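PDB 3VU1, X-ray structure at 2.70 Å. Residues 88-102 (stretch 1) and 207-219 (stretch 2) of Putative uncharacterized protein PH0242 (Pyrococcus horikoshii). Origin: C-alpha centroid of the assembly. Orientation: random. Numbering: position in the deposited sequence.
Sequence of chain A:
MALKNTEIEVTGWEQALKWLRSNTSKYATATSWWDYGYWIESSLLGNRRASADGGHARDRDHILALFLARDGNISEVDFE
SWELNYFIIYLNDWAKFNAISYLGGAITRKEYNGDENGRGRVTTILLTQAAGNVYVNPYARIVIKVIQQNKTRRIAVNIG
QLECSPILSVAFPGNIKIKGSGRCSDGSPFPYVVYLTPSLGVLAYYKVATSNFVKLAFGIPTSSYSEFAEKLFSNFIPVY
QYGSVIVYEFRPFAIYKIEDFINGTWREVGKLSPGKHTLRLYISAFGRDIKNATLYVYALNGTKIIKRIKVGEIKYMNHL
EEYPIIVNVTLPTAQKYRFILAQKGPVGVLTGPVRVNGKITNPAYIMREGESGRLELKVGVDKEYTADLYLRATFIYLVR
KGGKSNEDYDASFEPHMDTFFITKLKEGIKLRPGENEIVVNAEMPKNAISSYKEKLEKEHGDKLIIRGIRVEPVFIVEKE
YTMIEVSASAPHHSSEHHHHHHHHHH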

# COMPACT_ATOMS: atom_id res chain seq x y z
N ILE A 88 -4.85 -5.24 -4.05
CA ILE A 88 -5.45 -6.53 -3.75
C ILE A 88 -4.48 -7.45 -3.04
O ILE A 88 -3.38 -7.74 -3.53
N ILE A 89 -4.89 -7.90 -1.86
CA ILE A 89 -4.05 -8.76 -1.05
C ILE A 89 -4.64 -10.15 -1.10
O ILE A 89 -5.86 -10.34 -0.96
N TYR A 90 -3.77 -11.11 -1.33
CA TYR A 90 -4.19 -12.47 -1.57
C TYR A 90 -3.51 -13.37 -0.54
O TYR A 90 -2.30 -13.57 -0.59
N LEU A 91 -4.29 -13.91 0.39
CA LEU A 91 -3.71 -14.76 1.44
C LEU A 91 -2.83 -15.90 0.94
O LEU A 91 -1.90 -16.31 1.62
N ASN A 92 -3.09 -16.39 -0.26
CA ASN A 92 -2.31 -17.50 -0.80
C ASN A 92 -0.91 -17.12 -1.25
O ASN A 92 -0.09 -18.00 -1.53
N ASP A 93 -0.62 -15.81 -1.29
CA ASP A 93 0.74 -15.39 -1.63
C ASP A 93 1.81 -15.80 -0.61
O ASP A 93 3.01 -15.67 -0.89
N TRP A 94 1.41 -16.32 0.55
CA TRP A 94 2.41 -16.93 1.43
C TRP A 94 3.24 -17.89 0.59
O TRP A 94 4.47 -17.98 0.76
N ALA A 95 2.61 -18.57 -0.36
CA ALA A 95 3.30 -19.58 -1.19
C ALA A 95 4.35 -18.94 -2.09
O ALA A 95 5.30 -19.59 -2.47
N LYS A 96 4.17 -17.67 -2.44
CA LYS A 96 5.17 -16.97 -3.23
C LYS A 96 6.10 -16.11 -2.37
O LYS A 96 6.92 -15.34 -2.91
N PHE A 97 6.01 -16.24 -1.05
CA PHE A 97 6.65 -15.23 -0.22
C PHE A 97 8.18 -15.18 -0.21
O PHE A 97 8.73 -14.11 0.01
N ASN A 98 8.86 -16.29 -0.49
CA ASN A 98 10.32 -16.23 -0.65
C ASN A 98 10.68 -15.32 -1.82
O ASN A 98 11.52 -14.44 -1.68
N ALA A 99 10.01 -15.49 -2.95
CA ALA A 99 10.29 -14.65 -4.11
C ALA A 99 10.07 -13.20 -3.75
O ALA A 99 10.94 -12.35 -4.05
N ILE A 100 8.90 -12.91 -3.15
CA ILE A 100 8.54 -11.55 -2.78
C ILE A 100 9.55 -11.01 -1.79
O ILE A 100 10.00 -9.88 -1.93
N SER A 101 9.94 -11.81 -0.80
CA SER A 101 10.93 -11.36 0.18
C SER A 101 12.26 -11.02 -0.49
O SER A 101 12.88 -9.97 -0.19
N TYR A 102 12.70 -11.91 -1.38
CA TYR A 102 13.95 -11.69 -2.11
C TYR A 102 13.86 -10.43 -2.93
O TYR A 102 14.67 -9.52 -2.75
N LYS A 207 13.16 -12.13 9.56
CA LYS A 207 13.36 -11.00 8.65
C LYS A 207 12.07 -10.46 8.01
O LYS A 207 12.06 -9.36 7.47
N VAL A 208 11.00 -11.23 8.04
CA VAL A 208 9.76 -10.81 7.43
C VAL A 208 8.59 -10.97 8.39
O VAL A 208 7.43 -10.85 7.98
N ALA A 209 8.89 -11.18 9.68
CA ALA A 209 7.85 -11.23 10.72
C ALA A 209 6.91 -10.03 10.78
O ALA A 209 5.73 -10.19 11.01
N THR A 210 7.42 -8.82 10.58
CA THR A 210 6.56 -7.63 10.65
C THR A 210 6.28 -6.99 9.29
O THR A 210 5.91 -5.82 9.21
N SER A 211 6.44 -7.77 8.22
CA SER A 211 6.21 -7.30 6.85
C SER A 211 4.78 -6.81 6.70
O SER A 211 3.87 -7.34 7.36
N ASN A 212 4.57 -5.85 5.81
CA ASN A 212 3.24 -5.37 5.49
C ASN A 212 2.27 -6.45 4.99
O ASN A 212 1.06 -6.36 5.24
N PHE A 213 2.75 -7.46 4.26
CA PHE A 213 1.87 -8.52 3.82
C PHE A 213 1.24 -9.27 5.00
O PHE A 213 0.04 -9.52 5.02
N VAL A 214 2.06 -9.63 5.98
CA VAL A 214 1.60 -10.28 7.19
C VAL A 214 0.52 -9.44 7.87
O VAL A 214 -0.50 -9.98 8.28
N LYS A 215 0.72 -8.11 7.95
CA LYS A 215 -0.26 -7.22 8.56
C LYS A 215 -1.57 -7.23 7.79
O LYS A 215 -2.62 -7.37 8.39
N LEU A 216 -1.51 -7.04 6.48
CA LEU A 216 -2.71 -6.84 5.68
C LEU A 216 -3.40 -8.14 5.26
O LEU A 216 -4.60 -8.14 5.02
N ALA A 217 -2.64 -9.23 5.15
CA ALA A 217 -3.22 -10.54 4.83
C ALA A 217 -3.97 -11.15 6.02
O ALA A 217 -5.01 -11.79 5.85
N PHE A 218 -3.45 -10.94 7.22
CA PHE A 218 -3.91 -11.68 8.37
C PHE A 218 -4.38 -10.79 9.49
O PHE A 218 -4.52 -11.27 10.59
N GLY A 219 -4.63 -9.51 9.23
CA GLY A 219 -4.87 -8.53 10.30
C GLY A 219 -4.00 -8.74 11.54
O GLY A 219 -4.53 -8.94 12.63

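No hydrogen bond crosses between the two stretches, so the 553 Å² they bury together rests on van der Waals packing, much of it between apolar side chains; the Ser101 and Ser211 hydroxyls, which lie at the contact, bond within their own stretches.

Lys207 opens stretch 2 as an extended chain (chi1 m, chi2 to chi4 all t) that stays beyond contact distance of stretch 1. Val208 is the first residue to engage. Its CA-to-CB bond points toward stretch 1, and with chi1 at -63° (m) its CB lies 4.0 Å from Phe97 CE2, near the plane of that ring and therefore at its edge. Val208 CG1 also sits 3.4 Å from Ser101 OG. That approach is van der Waals packing, because Val208 CG1 is a methyl carbon; the Ser101 hydroxyl (chi1 m) bonds within its own helix, where Ser101 OG donates to Phe97 O at 2.7 Å.

Val208 to Ser211 form a type I turn, closed by Ser211 N to Val208 O at 3.2 Å. Ala209 and Thr210 lie out of reach on this turn. Ser211, at the N-cap position of the helix that follows, points toward stretch 1 with chi1 p. Its OG donates to Val208 O at 2.9 Å, doubling the turn's closure, and the same Ser211 OG rests 3.9 Å from Phe97 CZ. Asn212 (chi1 m) begins sideways and its end leads away; its OD1 accepts from Lys215 NZ at 3.0 Å, within stretch 2.

Phe213 is the centre of the contact, with 119 Å² covered, the largest area of any residue here. Its CB points toward stretch 1, and chi1 at 173° (t) carries the ring into the bend where strand 88-90 gives way to the 3-10 segment. Tyr90 O is 3.5 Å from Phe213 CE2 and Leu91 O is 4.0 Å from Phe213 CZ, both at the ring edge. Trp94 N approaches Phe213 CZ at 3.7 Å, and Asp93 CB reaches the same Phe213 CZ at 4.1 Å. Ile89 CG2 adds a contact to Phe213 CE2 at 4.2 Å. Phe97, with chi1 between wells at -144°, brings CE1 to 3.4 Å from Phe213 CD1. The centroids are 5.0 Å apart and the planes meet at 25°, so the rings are nearly parallel but slid apart, with little overlap.

Val214 and Lys215 make no contact across. One turn beyond Phe213, Leu216 (chi1 m, chi2 t) and Ala217 lie against the strand, which crosses the helix at 89°. Ile89, pointing toward stretch 2 with both chi angles m, sets CG1 4.2 Å from Leu216 CB and CG2 4.0 Å from Ala217 CB. Leu91 joins them: its CG is 4.1 Å from Ala217 CB, and its CD1 packs 3.2 Å from Ala217 O.

Phe218 starts sideways, but chi1 at -50° (m) brings its ring nearer, placing CE2 3.7 Å from Leu91 CG. Gly219 follows with positive phi and takes no part in the packing.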

# COMPACT_ATOMS: atom_id res chain seq x y z
CB ILE A 88 -5.96 -7.21 -5.01
CG1 ILE A 88 -7.01 -6.31 -5.66
CG2 ILE A 88 -6.54 -8.54 -4.65
CD1 ILE A 88 -7.39 -6.73 -7.08
CB ILE A 89 -3.94 -8.23 0.37
CG1 ILE A 89 -3.14 -6.92 0.35
CG2 ILE A 89 -3.34 -9.26 1.30
CD1 ILE A 89 -1.65 -7.06 0.08
CB TYR A 90 -3.77 -12.85 -3.00
CG TYR A 90 -4.25 -14.20 -3.48
CD1 TYR A 90 -5.47 -14.72 -3.05
CD2 TYR A 90 -3.50 -14.93 -4.41
CE1 TYR A 90 -5.91 -15.95 -3.49
CE2 TYR A 90 -3.94 -16.16 -4.87
CZ TYR A 90 -5.15 -16.66 -4.41
OH TYR A 90 -5.61 -17.89 -4.82
CB LEU A 91 -4.78 -15.28 2.37
CG LEU A 91 -5.11 -14.30 3.51
CD1 LEU A 91 -5.79 -13.03 3.00
CD2 LEU A 91 -5.97 -15.02 4.52
CB ASN A 92 -3.07 -18.17 -1.91
CG ASN A 92 -4.29 -18.89 -1.39
OD1 ASN A 92 -4.30 -19.33 -0.24
ND2 ASN A 92 -5.36 -19.00 -2.22
CB ASP A 93 0.83 -13.92 -2.05
CG ASP A 93 0.21 -13.67 -3.43
OD1 ASP A 93 0.36 -14.54 -4.34
OD2 ASP A 93 -0.45 -12.60 -3.61
CB TRP A 94 1.78 -17.62 2.66
CG TRP A 94 0.98 -18.85 2.28
CD1 TRP A 94 -0.39 -18.94 2.01
CD2 TRP A 94 1.51 -20.20 2.00
NE1 TRP A 94 -0.73 -20.21 1.63
CE2 TRP A 94 0.35 -21.02 1.60
CE3 TRP A 94 2.77 -20.78 2.05
CZ2 TRP A 94 0.47 -22.36 1.28
CZ3 TRP A 94 2.89 -22.14 1.71
CH2 TRP A 94 1.76 -22.91 1.33
CB ALA A 95 2.32 -20.38 -2.03
CB LYS A 96 4.51 -16.13 -4.32
CG LYS A 96 3.96 -16.98 -5.43
CD LYS A 96 3.08 -16.23 -6.39
CE LYS A 96 2.93 -17.12 -7.60
NZ LYS A 96 2.50 -16.40 -8.82
CB PHE A 97 6.06 -15.13 1.18
CG PHE A 97 6.02 -13.71 1.70
CD1 PHE A 97 5.12 -12.79 1.16
CD2 PHE A 97 6.91 -13.28 2.67
CE1 PHE A 97 5.10 -11.47 1.59
CE2 PHE A 97 6.87 -11.98 3.12
CZ PHE A 97 5.98 -11.07 2.58
CB ASN A 98 10.92 -17.62 -0.87
CG ASN A 98 11.18 -18.37 0.43
OD1 ASN A 98 12.20 -19.05 0.54
ND2 ASN A 98 10.26 -18.25 1.43
CB ALA A 99 9.48 -15.06 -5.33
CB ILE A 100 7.13 -11.46 -2.16
CG1 ILE A 100 6.08 -12.00 -3.15
CG2 ILE A 100 6.81 -10.02 -1.73
CD1 ILE A 100 4.68 -12.16 -2.58
CB SER A 101 11.15 -12.38 1.26
OG SER A 101 9.94 -12.60 1.96
CB TYR A 102 14.36 -12.88 -2.98
CG TYR A 102 15.70 -12.69 -3.68
CD1 TYR A 102 16.84 -12.37 -2.96
CD2 TYR A 102 15.81 -12.83 -5.06
CE1 TYR A 102 18.05 -12.20 -3.58
CE2 TYR A 102 17.03 -12.66 -5.69
CZ TYR A 102 18.14 -12.34 -4.94
OH TYR A 102 19.37 -12.18 -5.56
CB LYS A 207 14.38 -11.35 7.57
CG LYS A 207 15.81 -11.49 8.10
CD LYS A 207 16.80 -11.76 6.98
CE LYS A 207 18.21 -11.86 7.54
NZ LYS A 207 19.19 -12.14 6.45
CB VAL A 208 9.47 -11.55 6.10
CG1 VAL A 208 10.53 -11.26 5.07
CG2 VAL A 208 9.35 -13.06 6.32
CB ALA A 209 8.47 -11.46 12.08
CB THR A 210 7.12 -6.58 11.62
OG1 THR A 210 8.45 -6.18 11.21
CG2 THR A 210 7.16 -7.14 13.06
CB SER A 211 6.44 -8.46 5.87
OG SER A 211 5.56 -9.55 6.14
CB ASN A 212 3.35 -4.26 4.47
CG ASN A 212 3.96 -2.99 5.06
OD1 ASN A 212 3.85 -2.73 6.25
ND2 ASN A 212 4.63 -2.22 4.22
CB PHE A 213 2.61 -9.52 2.95
CG PHE A 213 1.81 -10.74 2.60
CD1 PHE A 213 2.13 -11.99 3.14
CD2 PHE A 213 0.74 -10.66 1.74
CE1 PHE A 213 1.40 -13.13 2.83
CE2 PHE A 213 -0.00 -11.81 1.41
CZ PHE A 213 0.33 -13.04 1.95
CB VAL A 214 2.78 -10.55 8.15
CG1 VAL A 214 2.28 -10.83 9.54
CG2 VAL A 214 3.62 -11.72 7.66
CB LYS A 215 0.23 -5.76 8.61
CG LYS A 215 1.48 -5.44 9.41
CD LYS A 215 1.68 -3.91 9.39
CE LYS A 215 3.04 -3.48 9.92
NZ LYS A 215 4.20 -3.77 9.02
CB LEU A 216 -2.41 -6.01 4.42
CG LEU A 216 -1.88 -4.57 4.58
CD1 LEU A 216 -1.39 -4.04 3.24
CD2 LEU A 216 -2.90 -3.62 5.21
CB ALA A 217 -2.15 -11.52 4.35
CB PHE A 218 -2.79 -12.60 8.84
CG PHE A 218 -2.19 -13.43 7.74
CD1 PHE A 218 -0.85 -13.29 7.40
CD2 PHE A 218 -2.98 -14.33 7.00
CE1 PHE A 218 -0.30 -14.04 6.35
CE2 PHE A 218 -2.43 -15.09 5.96
CZ PHE A 218 -1.09 -14.94 5.63